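Local atomic coordinates of putative metalloprotease II (Bacteroides fragilis, PDB entry 4ON1), a protein that is a putative extracellular zinc metalloprotease, related to fragilysin and encoded by a pathogenicity island, that probably cleaves peptide bonds in proteins. Residues Ser215-Val227 / Thr323-Ile336. Residues are numbered along the deposited sequence; the frame is centred on the assembly and turned at random.
With ZN (zinc ion), chain C.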
loop_
_atom_site.group_PDB
_atom_site.type_symbol
_atom_site.label_atom_id
_atom_site.label_comp_id
_atom_site.label_asym_id
_atom_site.label_seq_id
_atom_site.Cartn_x
_atom_site.Cartn_y
_atom_site.Cartn_z
ATOM N N SER A 215 4.049 3.633 11.549
ATOM C CA SER A 215 3.339 2.978 10.444
ATOM C C SER A 215 2.386 1.915 10.982
ATOM O O SER A 215 2.807 1.030 11.727
ATOM C CB SER A 215 4.322 2.342 9.462
ATOM O OG SER A 215 4.893 3.321 8.616
ATOM N N LEU A 216 1.110 2.003 10.607
ATOM C CA LEU A 216 0.117 1.043 11.071
ATOM C C LEU A 216 0.117 -0.205 10.194
ATOM O O LEU A 216 0.265 -0.110 8.979
ATOM C CB LEU A 216 -1.273 1.680 11.083
ATOM C CG LEU A 216 -1.408 3.000 11.845
ATOM C CD1 LEU A 216 -2.862 3.499 11.814
ATOM C CD2 LEU A 216 -0.895 2.866 13.281
ATOM N N GLU A 217 -0.065 -1.371 10.816
ATOM C CA GLU A 217 -0.000 -2.648 10.105
ATOM C C GLU A 217 -0.868 -2.684 8.845
ATOM O O GLU A 217 -0.381 -3.025 7.765
ATOM C CB GLU A 217 -0.408 -3.790 11.049
ATOM C CG GLU A 217 0.416 -3.871 12.329
ATOM C CD GLU A 217 -0.194 -3.075 13.464
ATOM O OE1 GLU A 217 -0.229 -1.833 13.343
ATOM O OE2 GLU A 217 -0.652 -3.675 14.464
ATOM N N HIS A 218 -2.140 -2.311 8.972
ATOM C CA HIS A 218 -3.057 -2.360 7.836
ATOM C C HIS A 218 -2.741 -1.295 6.784
ATOM O O HIS A 218 -3.051 -1.474 5.610
ATOM C CB HIS A 218 -4.503 -2.191 8.304
ATOM C CG HIS A 218 -4.820 -0.805 8.757
ATOM N ND1 HIS A 218 -4.512 -0.347 10.020
ATOM C CD2 HIS A 218 -5.385 0.237 8.103
ATOM C CE1 HIS A 218 -4.893 0.911 10.132
ATOM N NE2 HIS A 218 -5.424 1.293 8.981
ATOM N N ASP A 219 -2.159 -0.174 7.202
ATOM C CA ASP A 219 -1.735 0.842 6.238
ATOM C C ASP A 219 -0.638 0.310 5.314
ATOM O O ASP A 219 -0.661 0.552 4.109
ATOM C CB ASP A 219 -1.231 2.104 6.947
ATOM C CG ASP A 219 -2.361 3.015 7.394
ATOM O OD1 ASP A 219 -3.436 2.996 6.751
ATOM O OD2 ASP A 219 -2.168 3.763 8.376
ATOM N N ILE A 220 0.318 -0.413 5.884
ATOM C CA ILE A 220 1.416 -0.960 5.093
ATOM C C ILE A 220 0.888 -1.885 4.003
ATOM O O ILE A 220 1.291 -1.786 2.840
ATOM C CB ILE A 220 2.420 -1.710 5.987
ATOM C CG1 ILE A 220 3.040 -0.732 6.991
ATOM C CG2 ILE A 220 3.517 -2.354 5.149
ATOM C CD1 ILE A 220 3.916 -1.394 8.044
ATOM N N THR A 221 -0.018 -2.785 4.371
ATOM C CA THR A 221 -0.534 -3.731 3.388
ATOM C C THR A 221 -1.552 -3.062 2.459
ATOM O O THR A 221 -1.728 -3.499 1.328
ATOM C CB THR A 221 -1.135 -4.971 4.059
ATOM O OG1 THR A 221 -2.058 -4.575 5.079
ATOM C CG2 THR A 221 0.000 -5.809 4.695
ATOM N N SER A 222 -2.200 -1.990 2.913
ATOM C CA SER A 222 -3.016 -1.187 1.994
ATOM C C SER A 222 -2.135 -0.501 0.945
ATOM O O SER A 222 -2.505 -0.440 -0.228
ATOM C CB SER A 222 -3.838 -0.131 2.740
ATOM O OG SER A 222 -4.824 -0.731 3.558
ATOM N N GLN A 223 -0.972 0.002 1.357
ATOM C CA GLN A 223 -0.018 0.571 0.401
ATOM C C GLN A 223 0.471 -0.490 -0.585
ATOM O O GLN A 223 0.640 -0.219 -1.777
ATOM C CB GLN A 223 1.183 1.181 1.120
ATOM C CG GLN A 223 0.873 2.389 2.008
ATOM C CD GLN A 223 0.830 3.686 1.225
ATOM O OE1 GLN A 223 1.398 3.782 0.138
ATOM N NE2 GLN A 223 0.185 4.702 1.789
ATOM N N ILE A 224 0.700 -1.694 -0.068
ATOM C CA ILE A 224 1.170 -2.823 -0.867
ATOM C C ILE A 224 0.147 -3.225 -1.918
ATOM O O ILE A 224 0.495 -3.572 -3.049
ATOM C CB ILE A 224 1.473 -4.046 0.020
ATOM C CG1 ILE A 224 2.788 -3.857 0.775
ATOM C CG2 ILE A 224 1.527 -5.311 -0.800
ATOM C CD1 ILE A 224 2.992 -4.909 1.865
ATOM N N GLN A 225 -1.120 -3.194 -1.525
ATOM C CA GLN A 225 -2.209 -3.513 -2.430
ATOM C C GLN A 225 -2.174 -2.592 -3.653
ATOM O O GLN A 225 -2.329 -3.040 -4.789
ATOM C CB GLN A 225 -3.540 -3.392 -1.692
ATOM C CG GLN A 225 -4.759 -3.630 -2.538
ATOM C CD GLN A 225 -5.352 -4.991 -2.292
ATOM O OE1 GLN A 225 -6.044 -5.219 -1.290
ATOM N NE2 GLN A 225 -5.074 -5.916 -3.200
ATOM N N ALA A 226 -1.951 -1.304 -3.409
ATOM C CA ALA A 226 -1.829 -0.334 -4.495
ATOM C C ALA A 226 -0.611 -0.615 -5.382
ATOM O O ALA A 226 -0.705 -0.521 -6.610
ATOM C CB ALA A 226 -1.768 1.071 -3.938
ATOM N N VAL A 227 0.521 -0.977 -4.774
ATOM C CA VAL A 227 1.686 -1.361 -5.565
ATOM C C VAL A 227 1.317 -2.516 -6.475
ATOM O O VAL A 227 1.606 -2.497 -7.673
ATOM C CB VAL A 227 2.875 -1.806 -4.701
ATOM C CG1 VAL A 227 4.056 -2.179 -5.598
ATOM C CG2 VAL A 227 3.273 -0.712 -3.716
ATOM N N THR A 323 5.863 7.466 3.195
ATOM C CA THR A 323 4.808 7.514 4.196
ATOM C C THR A 323 3.876 6.319 3.994
ATOM O O THR A 323 3.827 5.740 2.904
ATOM C CB THR A 323 4.001 8.820 4.107
ATOM O OG1 THR A 323 3.133 8.942 5.247
ATOM C CG2 THR A 323 3.192 8.856 2.816
ATOM N N THR A 324 3.164 5.920 5.041
ATOM C CA THR A 324 2.139 4.885 4.890
ATOM C C THR A 324 0.759 5.442 5.204
ATOM O O THR A 324 -0.226 4.704 5.197
ATOM C CB THR A 324 2.390 3.675 5.800
ATOM O OG1 THR A 324 2.524 4.121 7.157
ATOM C CG2 THR A 324 3.649 2.958 5.374
ATOM N N SER A 325 0.701 6.739 5.498
ATOM C CA SER A 325 -0.543 7.392 5.901
ATOM C C SER A 325 -1.682 7.158 4.906
ATOM O O SER A 325 -1.486 7.225 3.691
ATOM C CB SER A 325 -0.314 8.900 6.075
ATOM O OG SER A 325 -1.550 9.570 6.236
ATOM N N SER A 326 -2.868 6.883 5.445
ATOM C CA SER A 326 -4.098 6.729 4.666
ATOM C C SER A 326 -4.409 7.940 3.790
ATOM O O SER A 326 -5.082 7.818 2.771
ATOM C CB SER A 326 -5.286 6.485 5.609
ATOM O OG SER A 326 -5.050 5.378 6.462
ATOM N N SER A 327 -3.933 9.108 4.213
ATOM C CA SER A 327 -4.087 10.344 3.452
ATOM C C SER A 327 -3.266 10.320 2.178
ATOM O O SER A 327 -3.498 11.119 1.276
ATOM C CB SER A 327 -3.689 11.552 4.297
ATOM O OG SER A 327 -4.459 11.601 5.483
ATOM N N HIS A 328 -2.275 9.434 2.130
ATOM C CA HIS A 328 -1.417 9.304 0.952
ATOM C C HIS A 328 -1.322 7.854 0.503
ATOM O O HIS A 328 -0.244 7.248 0.552
ATOM C CB HIS A 328 -0.026 9.859 1.257
ATOM C CG HIS A 328 -0.042 11.288 1.695
ATOM N ND1 HIS A 328 -0.111 12.338 0.804
ATOM C CD2 HIS A 328 -0.014 11.844 2.930
ATOM C CE1 HIS A 328 -0.117 13.477 1.469
ATOM N NE2 HIS A 328 -0.057 13.207 2.761
ATOM N N PRO A 329 -2.453 7.294 0.053
ATOM C CA PRO A 329 -2.589 5.842 -0.114
ATOM C C PRO A 329 -1.746 5.213 -1.225
ATOM O O PRO A 329 -1.598 3.995 -1.213
ATOM C CB PRO A 329 -4.081 5.671 -0.420
ATOM C CG PRO A 329 -4.471 6.968 -1.098
ATOM C CD PRO A 329 -3.665 8.026 -0.373
ATOM N N TYR A 330 -1.216 5.990 -2.165
ATOM C CA TYR A 330 -0.529 5.385 -3.304
ATOM C C TYR A 330 0.944 5.779 -3.362
ATOM O O TYR A 330 1.607 5.591 -4.387
ATOM C CB TYR A 330 -1.231 5.778 -4.609
ATOM C CG TYR A 330 -2.712 5.493 -4.594
ATOM C CD1 TYR A 330 -3.207 4.331 -4.015
ATOM C CD2 TYR A 330 -3.618 6.402 -5.123
ATOM C CE1 TYR A 330 -4.564 4.068 -3.984
ATOM C CE2 TYR A 330 -4.978 6.153 -5.098
ATOM C CZ TYR A 330 -5.442 4.982 -4.530
ATOM O OH TYR A 330 -6.787 4.722 -4.502
ATOM N N THR A 331 1.447 6.336 -2.263
ATOM C CA THR A 331 2.791 6.908 -2.249
ATOM C C THR A 331 3.856 5.838 -2.406
ATOM O O THR A 331 4.854 6.039 -3.105
ATOM C CB THR A 331 3.049 7.698 -0.958
ATOM O OG1 THR A 331 2.143 8.797 -0.907
ATOM C CG2 THR A 331 4.478 8.232 -0.917
ATOM N N LEU A 332 3.645 4.690 -1.771
ATOM C CA LEU A 332 4.582 3.591 -1.927
ATOM C C LEU A 332 4.626 3.140 -3.391
ATOM O O LEU A 332 5.700 2.964 -3.971
ATOM C CB LEU A 332 4.207 2.418 -1.011
ATOM C CG LEU A 332 5.144 1.213 -1.123
ATOM C CD1 LEU A 332 6.585 1.605 -0.769
ATOM C CD2 LEU A 332 4.669 0.042 -0.256
ATOM N N ALA A 333 3.453 2.977 -3.996
ATOM C CA ALA A 333 3.386 2.546 -5.387
ATOM C C ALA A 333 4.044 3.563 -6.312
ATOM O O ALA A 333 4.692 3.196 -7.297
ATOM C CB ALA A 333 1.934 2.310 -5.801
ATOM N N HIS A 334 3.857 4.842 -5.999
ATOM C CA HIS A 334 4.445 5.933 -6.778
ATOM C C HIS A 334 5.981 5.889 -6.722
ATOM O O HIS A 334 6.653 5.922 -7.755
ATOM C CB HIS A 334 3.914 7.281 -6.268
ATOM C CG HIS A 334 4.436 8.471 -7.012
ATOM N ND1 HIS A 334 3.691 9.143 -7.957
ATOM C CD2 HIS A 334 5.621 9.126 -6.932
ATOM C CE1 HIS A 334 4.395 10.150 -8.437
ATOM N NE2 HIS A 334 5.570 10.166 -7.832
ATOM N N GLU A 335 6.533 5.795 -5.517
ATOM C CA GLU A 335 7.985 5.710 -5.353
ATOM C C GLU A 335 8.549 4.489 -6.073
ATOM O O GLU A 335 9.565 4.572 -6.761
ATOM C CB GLU A 335 8.359 5.666 -3.868
ATOM N N ILE A 336 7.890 3.347 -5.908
ATOM C CA ILE A 336 8.345 2.130 -6.567
ATOM C C ILE A 336 8.231 2.298 -8.086
ATOM O O ILE A 336 9.065 1.788 -8.845
ATOM C CB ILE A 336 7.553 0.892 -6.073
ATOM C CG1 ILE A 336 8.104 0.438 -4.715
ATOM C CG2 ILE A 336 7.622 -0.262 -7.068
ATOM C CD1 ILE A 336 7.246 -0.616 -4.003
HETATM ZN ZN ZN C . 7.240 11.257 -8.120
HETATM O O HOH W 1 0.415 4.377 8.863
HETATM O O HOH W 2 -2.067 3.404 3.737
HETATM O O HOH W 3 -3.122 6.210 8.315
HETATM O O HOH W 4 1.137 2.475 -2.406
#
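Gln223 reaches from helix 217-227 into the loop that leads into helix 331-336, and its flat amide ties the two together. The side chain bends sharply at chi2 (-84°), which brings the carboxamide across the loop. Gln223 NE2 donates to His328 O at 2.9 Å; that oxygen lies in the plane of the amide, whereas NE2 itself sits above the plane of the His328 carbonyl. A weak second bond runs from NE2 to Thr324 O. On the other branch, Gln223 OE1 takes the N-H of Leu332 N at 3.1 Å, nearly straight at 163°, so the first turn of the helix is held by a glutamine from its neighbour. Water 4 lies 2.9 Å from Gln223 OE1 and accepts from Ala333 N. Bonds at both ends of the amide should hold it against turning over.

Helix 331-336 carries the beginning of the HExxH motif of zinc metallopeptidases. His334 leaves its backbone away from helix 217-227, and its NE2 binds the zinc ion, together with Asp176, His338 and His344; helix 217-227 packs on the side of the metal-bearing helix from which His334 turns away.

Beyond Gln223 the helices cross at -47° and the packing turns apolar. Val227 splits between two residues of helix 331-336: Val227 CG2 rests against Leu332 CG at 3.7 Å, while CG1 meets Ile336 CD1, the Val227 and Ile336 side chains crossing at about a right angle. The methyl of Ala226, CB, approaches Tyr330 CD1 obliquely at 3.6 Å, and Pro329 CG sits over the centre of one face of that ring.

At the opposite end polar groups take over. Ser326 OG donates to Asp219 OD1 at 2.9 Å, on the syn side, tilted 27° out of the carboxylate plane, and waters 1 and 3 both donate to OD2. Ser215 OG gives its proton to Thr324 OG1, which also donates to water 1.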